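Local coordinates for fucose-specific lectin (Aleuria aurantia, PDB 6GKE), which binds L-fucose specifically, with strongest preference for alpha-1,6-linked core fucose on glycoproteins, through sites between adjacent blades of a six-bladed beta-propeller, at residues 10-15 and 23-28; 233-238 and 248-253; 223-228 and 239-244. The protein carries 1 engineered substitution. All blocks are in the same frame, centred on the assembly; numbering follows the deposited sequence. Where two conformers were deposited one is given.

Interaction 1: 10-15 and 23-28. With FUC (alpha-L-fucopyranose), chain C.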
loop_
_atom_site.group_PDB
_atom_site.type_symbol
_atom_site.label_atom_id
_atom_site.label_comp_id
_atom_site.label_asym_id
_atom_site.label_seq_id
_atom_site.Cartn_x
_atom_site.Cartn_y
_atom_site.Cartn_z
ATOM N N ILE A 10 -12.046 -2.661 -5.674
ATOM C CA ILE A 10 -12.215 -3.990 -6.236
ATOM C C ILE A 10 -13.625 -4.068 -6.817
ATOM O O ILE A 10 -14.556 -3.498 -6.267
ATOM C CB ILE A 10 -12.001 -5.091 -5.174
ATOM C CG1 ILE A 10 -10.696 -4.899 -4.401
ATOM C CG2 ILE A 10 -12.071 -6.474 -5.803
ATOM C CD1 ILE A 10 -10.567 -5.792 -3.187
ATOM N N ALA A 11 -13.793 -4.797 -7.920
ATOM C CA ALA A 11 -15.124 -5.125 -8.441
ATOM C C ALA A 11 -15.122 -6.589 -8.865
ATOM O O ALA A 11 -14.100 -7.099 -9.293
ATOM C CB ALA A 11 -15.505 -4.224 -9.592
ATOM N N ALA A 12 -16.272 -7.251 -8.743
ATOM C CA ALA A 12 -16.333 -8.677 -9.016
ATOM C C ALA A 12 -17.686 -9.059 -9.610
ATOM O O ALA A 12 -18.716 -8.491 -9.258
ATOM C CB ALA A 12 -16.078 -9.455 -7.752
ATOM N N ILE A 13 -17.650 -10.080 -10.471
ATOM C CA ILE A 13 -18.829 -10.631 -11.137
ATOM C C ILE A 13 -18.712 -12.159 -11.153
ATOM O O ILE A 13 -17.627 -12.725 -11.011
ATOM C CB ILE A 13 -18.993 -10.076 -12.567
ATOM C CG1 ILE A 13 -17.747 -10.356 -13.414
ATOM C CG2 ILE A 13 -19.362 -8.599 -12.540
ATOM C CD1 ILE A 13 -17.864 -9.998 -14.877
ATOM N N SER A 14 -19.853 -12.809 -11.371
ATOM C CA SER A 14 -19.935 -14.258 -11.404
ATOM C C SER A 14 -21.128 -14.653 -12.270
ATOM O O SER A 14 -22.147 -13.955 -12.259
ATOM C CB SER A 14 -20.075 -14.805 -9.996
ATOM O OG SER A 14 -20.076 -16.225 -9.948
ATOM N N TRP A 15 -21.010 -15.776 -12.979
ATOM C CA TRP A 15 -22.145 -16.325 -13.699
ATOM C C TRP A 15 -22.046 -17.848 -13.744
ATOM O O TRP A 15 -20.965 -18.424 -13.729
ATOM C CB TRP A 15 -22.303 -15.720 -15.102
ATOM C CG TRP A 15 -21.192 -15.988 -16.070
ATOM C CD1 TRP A 15 -21.145 -16.959 -17.028
ATOM C CD2 TRP A 15 -19.985 -15.223 -16.227
ATOM N NE1 TRP A 15 -19.989 -16.861 -17.750
ATOM C CE2 TRP A 15 -19.256 -15.806 -17.285
ATOM C CE3 TRP A 15 -19.433 -14.117 -15.566
ATOM C CZ2 TRP A 15 -18.014 -15.322 -17.696
ATOM C CZ3 TRP A 15 -18.205 -13.639 -15.971
ATOM C CH2 TRP A 15 -17.509 -14.232 -17.026
ATOM N N GLN A 23 -15.996 -16.644 -12.662
ATOM C CA GLN A 23 -15.844 -15.416 -11.905
ATOM C C GLN A 23 -14.816 -14.526 -12.598
ATOM O O GLN A 23 -13.836 -15.016 -13.171
ATOM C CB GLN A 23 -15.348 -15.679 -10.484
ATOM C CG GLN A 23 -16.303 -16.495 -9.636
ATOM C CD GLN A 23 -15.733 -16.653 -8.250
ATOM O OE1 GLN A 23 -15.746 -15.721 -7.443
ATOM N NE2 GLN A 23 -15.220 -17.841 -7.970
ATOM N N ARG A 24 -15.020 -13.210 -12.493
ATOM C CA ARG A 24 -14.001 -12.248 -12.860
ATOM C C ARG A 24 -13.889 -11.239 -11.721
ATOM O O ARG A 24 -14.888 -10.845 -11.132
ATOM C CB ARG A 24 -14.331 -11.509 -14.161
ATOM C CG ARG A 24 -14.626 -12.401 -15.359
ATOM C CD ARG A 24 -13.401 -13.126 -15.880
ATOM N NE ARG A 24 -13.677 -13.946 -17.058
ATOM C CZ ARG A 24 -14.076 -15.217 -17.035
ATOM N NH1 ARG A 24 -14.208 -15.865 -15.887
ATOM N NH2 ARG A 24 -14.352 -15.835 -18.171
ATOM N N VAL A 25 -12.655 -10.827 -11.430
ATOM C CA VAL A 25 -12.416 -9.793 -10.443
ATOM C C VAL A 25 -11.483 -8.754 -11.068
ATOM O O VAL A 25 -10.564 -9.095 -11.810
ATOM C CB VAL A 25 -11.906 -10.375 -9.109
ATOM C CG1 VAL A 25 -10.602 -11.127 -9.249
ATOM C CG2 VAL A 25 -11.810 -9.320 -8.020
ATOM N N TYR A 26 -11.783 -7.484 -10.767
ATOM C CA TYR A 26 -11.118 -6.313 -11.316
ATOM C C TYR A 26 -10.470 -5.541 -10.172
ATOM O O TYR A 26 -11.072 -5.352 -9.109
ATOM C CB TYR A 26 -12.108 -5.423 -12.084
ATOM C CG TYR A 26 -12.764 -6.198 -13.189
ATOM C CD1 TYR A 26 -12.107 -6.426 -14.385
ATOM C CD2 TYR A 26 -13.980 -6.828 -12.986
ATOM C CE1 TYR A 26 -12.649 -7.238 -15.364
ATOM C CE2 TYR A 26 -14.539 -7.642 -13.954
ATOM C CZ TYR A 26 -13.863 -7.864 -15.138
ATOM O OH TYR A 26 -14.390 -8.717 -16.060
ATOM N N PHE A 27 -9.238 -5.092 -10.417
ATOM C CA PHE A 27 -8.469 -4.343 -9.446
ATOM C C PHE A 27 -7.509 -3.439 -10.213
ATOM O O PHE A 27 -7.301 -3.622 -11.411
ATOM C CB PHE A 27 -7.716 -5.290 -8.505
ATOM C CG PHE A 27 -6.664 -6.135 -9.182
ATOM C CD1 PHE A 27 -6.975 -7.363 -9.752
ATOM C CD2 PHE A 27 -5.352 -5.691 -9.268
ATOM C CE1 PHE A 27 -5.996 -8.122 -10.381
ATOM C CE2 PHE A 27 -4.375 -6.449 -9.896
ATOM C CZ PHE A 27 -4.700 -7.662 -10.450
ATOM N N GLN A 28 -6.901 -2.491 -9.504
ATOM C CA GLN A 28 -5.975 -1.569 -10.127
ATOM C C GLN A 28 -4.540 -1.945 -9.763
ATOM O O GLN A 28 -4.248 -2.359 -8.639
ATOM C CB GLN A 28 -6.293 -0.138 -9.697
ATOM C CG GLN A 28 -5.611 0.924 -10.543
ATOM C CD GLN A 28 -6.230 2.279 -10.316
ATOM O OE1 GLN A 28 -6.588 2.638 -9.188
ATOM N NE2 GLN A 28 -6.366 3.047 -11.389
HETATM C C1 FUC C . -12.327 -14.449 -20.983
HETATM C C2 FUC C . -11.449 -13.299 -20.531
HETATM C C3 FUC C . -12.071 -11.959 -20.917
HETATM C C4 FUC C . -13.508 -11.879 -20.424
HETATM C C5 FUC C . -14.288 -13.073 -20.964
HETATM C C6 FUC C . -15.735 -13.111 -20.496
HETATM O O1 FUC C . -12.266 -14.496 -22.402
HETATM O O2 FUC C . -10.165 -13.420 -21.155
HETATM O O3 FUC C . -11.269 -10.882 -20.419
HETATM O O4 FUC C . -13.574 -11.907 -18.994
HETATM O O5 FUC C . -13.659 -14.276 -20.517
#

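Interaction 2: 233-238 and 248-253. With FUC (alpha-L-fucopyranose), chain G.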
loop_
_atom_site.group_PDB
_atom_site.type_symbol
_atom_site.label_atom_id
_atom_site.label_comp_id
_atom_site.label_asym_id
_atom_site.label_seq_id
_atom_site.Cartn_x
_atom_site.Cartn_y
_atom_site.Cartn_z
ATOM N N ARG A 233 -8.946 -3.982 8.357
ATOM C CA ARG A 233 -8.386 -4.538 9.602
ATOM C C ARG A 233 -9.461 -4.639 10.696
ATOM O O ARG A 233 -9.148 -4.649 11.887
ATOM C CB ARG A 233 -7.148 -3.773 10.079
ATOM C CG ARG A 233 -6.177 -4.679 10.822
ATOM C CD ARG A 233 -4.972 -3.945 11.361
ATOM N NE ARG A 233 -3.941 -4.855 11.835
ATOM C CZ ARG A 233 -3.907 -5.395 13.052
ATOM N NH1 ARG A 233 -4.884 -5.153 13.910
ATOM N NH2 ARG A 233 -2.899 -6.174 13.405
ATOM N N GLU A 234 -10.725 -4.775 10.279
ATOM C CA GLU A 234 -11.817 -5.209 11.150
ATOM C C GLU A 234 -12.484 -6.399 10.457
ATOM O O GLU A 234 -12.264 -6.646 9.274
ATOM C CB GLU A 234 -12.825 -4.090 11.409
ATOM C CG GLU A 234 -12.217 -2.850 12.029
ATOM C CD GLU A 234 -11.636 -3.028 13.418
ATOM O OE1 GLU A 234 -10.875 -2.140 13.835
ATOM O OE2 GLU A 234 -11.957 -4.038 14.079
ATOM N N GLU A 235 -13.317 -7.144 11.180
ATOM C CA GLU A 235 -13.951 -8.313 10.582
ATOM C C GLU A 235 -15.069 -7.878 9.626
ATOM O O GLU A 235 -15.693 -6.827 9.783
ATOM C CB GLU A 235 -14.521 -9.253 11.645
ATOM C CG GLU A 235 -13.517 -9.751 12.674
ATOM C CD GLU A 235 -12.404 -10.673 12.199
ATOM O OE1 GLU A 235 -12.296 -10.935 10.976
ATOM O OE2 GLU A 235 -11.630 -11.125 13.072
ATOM N N LEU A 236 -15.307 -8.736 8.634
ATOM C CA LEU A 236 -16.416 -8.638 7.701
ATOM C C LEU A 236 -17.740 -8.892 8.432
ATOM O O LEU A 236 -17.835 -9.821 9.238
ATOM C CB LEU A 236 -16.194 -9.691 6.609
ATOM C CG LEU A 236 -17.274 -9.805 5.537
ATOM C CD1 LEU A 236 -17.408 -8.516 4.743
ATOM C CD2 LEU A 236 -16.972 -10.973 4.609
ATOM N N TYR A 237 -18.757 -8.086 8.105
ATOM C CA TYR A 237 -20.120 -8.269 8.582
ATOM C C TYR A 237 -21.036 -8.633 7.417
ATOM O O TYR A 237 -20.850 -8.147 6.293
ATOM C CB TYR A 237 -20.661 -6.991 9.221
ATOM C CG TYR A 237 -20.060 -6.692 10.567
ATOM C CD1 TYR A 237 -18.805 -6.114 10.662
ATOM C CD2 TYR A 237 -20.726 -6.991 11.744
ATOM C CE1 TYR A 237 -18.221 -5.845 11.888
ATOM C CE2 TYR A 237 -20.163 -6.714 12.983
ATOM C CZ TYR A 237 -18.906 -6.142 13.053
ATOM O OH TYR A 237 -18.341 -5.876 14.269
ATOM N N GLU A 238 -22.056 -9.436 7.731
ATOM C CA GLU A 238 -23.131 -9.742 6.800
ATOM C C GLU A 238 -24.476 -9.545 7.499
ATOM O O GLU A 238 -24.682 -10.061 8.605
ATOM C CB GLU A 238 -23.056 -11.193 6.324
ATOM C CG GLU A 238 -24.123 -11.576 5.313
ATOM C CD GLU A 238 -24.242 -13.076 5.123
ATOM O OE1 GLU A 238 -24.706 -13.741 6.073
ATOM O OE2 GLU A 238 -23.878 -13.583 4.036
ATOM N N PRO A 248 -27.057 -8.569 12.157
ATOM C CA PRO A 248 -25.813 -8.762 11.420
ATOM C C PRO A 248 -24.827 -9.611 12.231
ATOM O O PRO A 248 -24.785 -9.513 13.458
ATOM C CB PRO A 248 -25.290 -7.337 11.208
ATOM C CG PRO A 248 -26.536 -6.485 11.252
ATOM C CD PRO A 248 -27.401 -7.145 12.307
ATOM N N GLY A 249 -24.038 -10.419 11.523
ATOM C CA GLY A 249 -23.028 -11.251 12.139
ATOM C C GLY A 249 -21.705 -11.134 11.416
ATOM O O GLY A 249 -21.651 -10.851 10.224
ATOM N N GLN A 250 -20.626 -11.365 12.163
ATOM C CA GLN A 250 -19.288 -11.363 11.610
ATOM C C GLN A 250 -19.020 -12.676 10.870
ATOM O O GLN A 250 -19.422 -13.751 11.310
ATOM C CB GLN A 250 -18.241 -11.167 12.704
ATOM C CG GLN A 250 -18.271 -9.783 13.332
ATOM C CD GLN A 250 -17.228 -9.615 14.411
ATOM O OE1 GLN A 250 -16.539 -10.550 14.796
ATOM N NE2 GLN A 250 -17.079 -8.396 14.896
ATOM N N ILE A 251 -18.320 -12.551 9.741
ATOM C CA ILE A 251 -17.736 -13.656 9.013
ATOM C C ILE A 251 -16.246 -13.617 9.326
ATOM O O ILE A 251 -15.574 -12.666 8.942
ATOM C CB ILE A 251 -18.002 -13.520 7.505
ATOM C CG1 ILE A 251 -19.493 -13.657 7.198
ATOM C CG2 ILE A 251 -17.158 -14.512 6.711
ATOM C CD1 ILE A 251 -19.873 -13.193 5.814
ATOM N N LYS A 252 -15.762 -14.611 10.068
ATOM C CA LYS A 252 -14.412 -14.541 10.572
ATOM C C LYS A 252 -13.856 -15.944 10.807
ATOM O O LYS A 252 -14.585 -16.932 10.842
ATOM C CB LYS A 252 -14.354 -13.697 11.846
ATOM C CG LYS A 252 -15.128 -14.241 13.035
ATOM C CD LYS A 252 -15.099 -13.265 14.184
ATOM C CE LYS A 252 -15.860 -13.723 15.407
ATOM N NZ LYS A 252 -15.832 -12.687 16.466
ATOM N N ASP A 253 -12.533 -15.967 10.961
ATOM C CA ASP A 253 -11.725 -17.146 11.167
ATOM C C ASP A 253 -10.856 -16.871 12.394
ATOM O O ASP A 253 -10.043 -15.956 12.369
ATOM C CB ASP A 253 -10.907 -17.410 9.900
ATOM C CG ASP A 253 -9.912 -18.555 9.967
ATOM O OD1 ASP A 253 -9.650 -19.050 11.078
ATOM O OD2 ASP A 253 -9.400 -18.935 8.894
HETATM C C1 FUC G . -27.306 -17.928 5.194
HETATM C C2 FUC G . -26.345 -16.980 5.896
HETATM C C3 FUC G . -24.920 -17.197 5.385
HETATM C C4 FUC G . -24.882 -17.099 3.855
HETATM C C5 FUC G . -25.881 -18.090 3.282
HETATM C C6 FUC G . -25.963 -18.085 1.762
HETATM O O1 FUC G . -27.021 -19.269 5.602
HETATM O O2 FUC G . -26.408 -17.211 7.308
HETATM O O3 FUC G . -24.041 -16.268 6.017
HETATM O O4 FUC G . -25.252 -15.794 3.386
HETATM O O5 FUC G . -27.189 -17.802 3.776
HETATM O O HOH W 1 -13.473 -11.017 8.557
HETATM O O HOH W 2 -11.221 -13.507 10.445
HETATM O O HOH W 3 -11.281 -13.796 13.872
#

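Interaction 3: 223-228 and 239-244. Engineered in segment 223-228: Gln224 (natural residue Asn). With FUC (alpha-L-fucopyranose), chain G; FUC (alpha-L-fucopyranose), chain F.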
loop_
_atom_site.group_PDB
_atom_site.type_symbol
_atom_site.label_atom_id
_atom_site.label_comp_id
_atom_site.label_asym_id
_atom_site.label_seq_id
_atom_site.Cartn_x
_atom_site.Cartn_y
_atom_site.Cartn_z
ATOM N N PRO A 223 -37.083 -12.253 -2.227
ATOM C CA PRO A 223 -35.780 -12.806 -2.553
ATOM C C PRO A 223 -34.853 -12.840 -1.332
ATOM O O PRO A 223 -35.143 -12.223 -0.303
ATOM C CB PRO A 223 -35.252 -11.815 -3.600
ATOM C CG PRO A 223 -35.770 -10.494 -3.104
ATOM C CD PRO A 223 -37.105 -10.806 -2.461
ATOM N N GLN A 224 -33.742 -13.565 -1.473
ATOM C CA GLN A 224 -32.647 -13.507 -0.528
ATOM C C GLN A 224 -31.788 -12.280 -0.850
ATOM O O GLN A 224 -31.460 -12.034 -2.008
ATOM C CB GLN A 224 -31.789 -14.768 -0.617
ATOM C CG GLN A 224 -32.535 -16.048 -0.276
ATOM C CD GLN A 224 -32.945 -16.136 1.175
ATOM O OE1 GLN A 224 -32.194 -15.769 2.078
ATOM N NE2 GLN A 224 -34.139 -16.656 1.414
ATOM N N ILE A 225 -31.429 -11.525 0.191
ATOM C CA ILE A 225 -30.507 -10.398 0.054
ATOM C C ILE A 225 -29.394 -10.599 1.079
ATOM O O ILE A 225 -29.667 -11.017 2.202
ATOM C CB ILE A 225 -31.186 -9.026 0.261
ATOM C CG1 ILE A 225 -32.503 -8.915 -0.510
ATOM C CG2 ILE A 225 -30.223 -7.904 -0.099
ATOM C CD1 ILE A 225 -33.327 -7.700 -0.151
ATOM N N ARG A 226 -28.156 -10.291 0.690
ATOM C CA ARG A 226 -27.056 -10.239 1.639
ATOM C C ARG A 226 -26.338 -8.903 1.461
ATOM O O ARG A 226 -26.001 -8.524 0.339
ATOM C CB ARG A 226 -26.065 -11.391 1.440
ATOM C CG ARG A 226 -26.679 -12.783 1.516
ATOM C CD ARG A 226 -27.210 -13.142 2.895
ATOM N NE ARG A 226 -27.722 -14.508 2.955
ATOM C CZ ARG A 226 -28.984 -14.863 2.723
ATOM N NH1 ARG A 226 -29.912 -13.955 2.473
ATOM N NH2 ARG A 226 -29.313 -16.144 2.744
ATOM N N VAL A 227 -26.129 -8.204 2.579
ATOM C CA VAL A 227 -25.414 -6.941 2.602
ATOM C C VAL A 227 -24.141 -7.167 3.418
ATOM O O VAL A 227 -24.207 -7.671 4.542
ATOM C CB VAL A 227 -26.275 -5.813 3.200
ATOM C CG1 VAL A 227 -25.547 -4.484 3.200
ATOM C CG2 VAL A 227 -27.606 -5.690 2.476
ATOM N N TYR A 228 -23.000 -6.795 2.831
ATOM C CA TYR A 228 -21.684 -6.963 3.431
ATOM C C TYR A 228 -21.094 -5.597 3.751
ATOM O O TYR A 228 -21.229 -4.658 2.968
ATOM C CB TYR A 228 -20.735 -7.711 2.490
ATOM C CG TYR A 228 -21.234 -9.093 2.194
ATOM C CD1 TYR A 228 -21.105 -10.099 3.137
ATOM C CD2 TYR A 228 -21.924 -9.373 1.030
ATOM C CE1 TYR A 228 -21.644 -11.357 2.926
ATOM C CE2 TYR A 228 -22.466 -10.626 0.801
ATOM C CZ TYR A 228 -22.337 -11.620 1.755
ATOM O OH TYR A 228 -22.921 -12.840 1.548
ATOM N N ALA A 239 -25.394 -8.841 6.825
ATOM C CA ALA A 239 -26.809 -8.836 7.173
ATOM C C ALA A 239 -27.549 -9.652 6.116
ATOM O O ALA A 239 -27.289 -9.495 4.928
ATOM C CB ALA A 239 -27.349 -7.430 7.229
ATOM N N ALA A 240 -28.477 -10.500 6.563
ATOM C CA ALA A 240 -29.190 -11.400 5.665
ATOM C C ALA A 240 -30.696 -11.157 5.747
ATOM O O ALA A 240 -31.272 -11.129 6.838
ATOM C CB ALA A 240 -28.885 -12.837 6.000
ATOM N N TYR A 241 -31.319 -11.039 4.572
ATOM C CA TYR A 241 -32.754 -10.957 4.428
ATOM C C TYR A 241 -33.271 -12.234 3.771
ATOM O O TYR A 241 -32.812 -12.611 2.694
ATOM C CB TYR A 241 -33.150 -9.772 3.548
ATOM C CG TYR A 241 -34.633 -9.602 3.334
ATOM C CD1 TYR A 241 -35.397 -8.855 4.213
ATOM C CD2 TYR A 241 -35.265 -10.157 2.232
ATOM C CE1 TYR A 241 -36.755 -8.669 4.008
ATOM C CE2 TYR A 241 -36.622 -9.988 2.017
ATOM C CZ TYR A 241 -37.367 -9.240 2.908
ATOM O OH TYR A 241 -38.702 -9.054 2.691
ATOM N N GLY A 242 -34.255 -12.858 4.424
ATOM C CA GLY A 242 -34.962 -14.016 3.879
ATOM C C GLY A 242 -36.462 -13.898 4.078
ATOM O O GLY A 242 -37.149 -14.898 4.218
ATOM N N GLY A 243 -36.959 -12.656 4.064
ATOM C CA GLY A 243 -38.339 -12.311 4.399
ATOM C C GLY A 243 -38.376 -11.294 5.525
ATOM O O GLY A 243 -39.303 -10.494 5.626
ATOM N N SER A 244 -37.373 -11.402 6.402
ATOM C CA SER A 244 -37.051 -10.401 7.406
ATOM C C SER A 244 -35.526 -10.310 7.502
ATOM O O SER A 244 -34.824 -11.187 7.009
ATOM C CB SER A 244 -37.673 -10.736 8.737
ATOM O OG SER A 244 -37.086 -11.908 9.283
HETATM C C1 FUC G . -27.306 -17.928 5.194
HETATM C C2 FUC G . -26.345 -16.980 5.896
HETATM C C3 FUC G . -24.920 -17.197 5.385
HETATM C C4 FUC G . -24.882 -17.099 3.855
HETATM C C5 FUC G . -25.881 -18.090 3.282
HETATM C C6 FUC G . -25.963 -18.085 1.762
HETATM O O1 FUC G . -27.021 -19.269 5.602
HETATM O O2 FUC G . -26.408 -17.211 7.308
HETATM O O3 FUC G . -24.041 -16.268 6.017
HETATM O O4 FUC G . -25.252 -15.794 3.386
HETATM O O5 FUC G . -27.189 -17.802 3.776
HETATM C C1 FUC F . -38.773 -3.764 1.454
HETATM C C2 FUC F . -37.652 -3.249 2.342
HETATM C C3 FUC F . -36.917 -4.418 2.998
HETATM C C4 FUC F . -36.424 -5.381 1.917
HETATM C C5 FUC F . -37.629 -5.872 1.125
HETATM C C6 FUC F . -37.243 -6.830 0.005
HETATM O O1 FUC F . -39.767 -4.314 2.308
HETATM O O2 FUC F . -38.193 -2.352 3.323
HETATM O O3 FUC F . -35.871 -3.946 3.846
HETATM O O4 FUC F . -35.539 -4.730 1.003
HETATM O O5 FUC F . -38.291 -4.746 0.530
HETATM O O HOH W 4 -35.912 -17.376 3.647
#

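Interaction 1: 10-15 and 23-28
Trp15 meets Arg24 with both side chains bent toward the contact: CG of Trp15 sits between its backbone N and carbonyl carbon (chi1 64°), and the Arg24 chain bends at CD (chi2 -70°). Trp15 CH2 lies over the centre of one guanidinium face, 3.6 Å from Arg24 CZ. The two planes are 55° apart, so the indole leans over the guanidinium instead of stacking flat. The guanidinium's hydrogen bonds fix its rotation: Arg24 NE donates to fucose O4 (2.8 Å), NH2 to the ring oxygen O5 (2.9 Å), and NH1 turns back to Gln23 O (2.9 Å). Arg24 is thus a fucose-binding residue braced by its own strand. Along the strands, the antiparallel hydrogen-bonded pairs Ala11-Tyr26 and Ile13-Arg24 fix the register, the shortest bond being Tyr26 N to Ala11 O at 2.8 Å. Ile13 CD1 reaches the edge of the Tyr26 ring, 3.9 Å from Tyr26 OH, a hydroxyl that is hydrogen-bonded to the fucose-binding residue Glu36. On the other face, Ile10 and Val25 lie side by side, their CG2 atoms 3.6 Å apart. The hairpin forms the first two strands of a four-stranded propeller blade, with 33-40 flanking 22-28. Ile13, Trp15 and Tyr26 pack on strand 73-81 of one neighbouring blade, whereas Ile10, Ala12, Gln23 and Val25 touch Phe279 on strand 275-282 of the other.

Interaction 2: 233-238 and 248-253
Glu238 pairs with Gly249 through two backbone bonds, Glu238 N to Gly249 O (2.9 Å) and its reciprocal, while its carboxylate serves a fucose. O3 of the sugar donates to Glu238 OE1 at 2.6 Å and O4 donates to OE2 at 2.7 Å, so each oxygen accepts one sugar hydroxyl; OE2 also has a weak hydrogen bond with Tyr228 OH. CG is anti to the backbone N (chi1 -178°) and the chain is extended beyond it, with the carboxylate at the sugar, which Arg226 and Trp298 also bind. On the other face, Gln250 NE2 donates to Tyr237 OH (2.9 Å), with the hydroxyl oxygen in the amide plane. The same glutamine lays its CG over one face of the Tyr237 ring, 3.9 Å from the centroid, a CH-pi contact; ring and amide planes stand 85° apart. Gln250 OE1 in turn accepts from Lys252 NZ. The strands 236-241 and 249-251 are the last two of a four-stranded blade in the beta-propeller, 249-251 being one of its two edge strands. Pairing continues with Ile251 N to Leu236 O (2.8 Å), beyond which water takes over: one molecule accepts from Leu236 N and donates to Ile251 O and to Glu235 OE1, at 2.7 Å from the latter. Glu235 OE2 is held by Thr258 N, and the carboxylate lies against Lys252 CB. Opposite the tyrosine face, Leu236 and Ile251 point the same way, CD2 of the former 3.8 Å from CD1 of the latter. Ile251 CD1 also touches Glu238 CB, and Trp290 and Trp298 of the next blade pack on Ile251.

Interaction 3: 223-228 and 239-244
Arg226 and Ala240 face each other in the hairpin formed by the second and third strands of a beta-propeller blade, and two fucose sites draw on this hairpin. Arg226 NE donates to O4 of one fucose at 2.8 Å, and NH2 donates to the ring oxygen O5 at 2.9 Å, so adjacent N-H groups along one guanidinium edge read two sugar oxygens. Ala240 CB covers a face of the guanidinium and also touches Arg226 CD, 3.5 Å away. Tyr241, on the hairpin's other face, has CG anti to the backbone N (chi1 180°); one face of its ring meets a second fucose, whose C4 sits 3.9 Å above the plane, toward the rim. The opposite ring face carries Gly243 N. That second sugar is hydrogen-bonded by Arg179, Glu191 and Trp245, among others, which places Tyr241 and Ile225 at a site shared with the preceding blade. In the second shell, Gln224, an engineered residue, offers OE1 to Arg226 NH1 (2.9 Å) and NH2 (3.0 Å) end-on, with OE1 in the guanidinium plane. NH1 also donates to Ile225 O at 3.0 Å from above the carbonyl plane and, weakly, to Tyr241 O; Ile225 O takes the nearly straight Tyr241 N-H bond too (177°). A water links Gln224 NE2 to Gly242 O. Val227 and Ala239 form the other hydrogen-bonded pair. At the edge of the Tyr241 ring lies Pro223 O, 3.3 Å from Tyr241 CD2 and buried without a hydrogen-bonding partner.

Interaction 1 comes first in the chain, closing the short connection between strands 10-15 and 22-28 in the first blade. Much later, 223-228 opens interaction 3 and 233-238 opens interaction 2; 239-244 then closes the former before 248-253 closes the latter, so the two cross and share strand 236-241. Together they join the second, third and fourth strands of one blade, and they meet where Tyr228 OH lies 2.8 Å from Glu238 OE2, a probable, weak hydrogen bond. Both also touch one fucose. Interaction 1, centred about 21 Å from interaction 2 and 22 Å from interaction 3, serves another fucose with the equivalent arginine, Arg24.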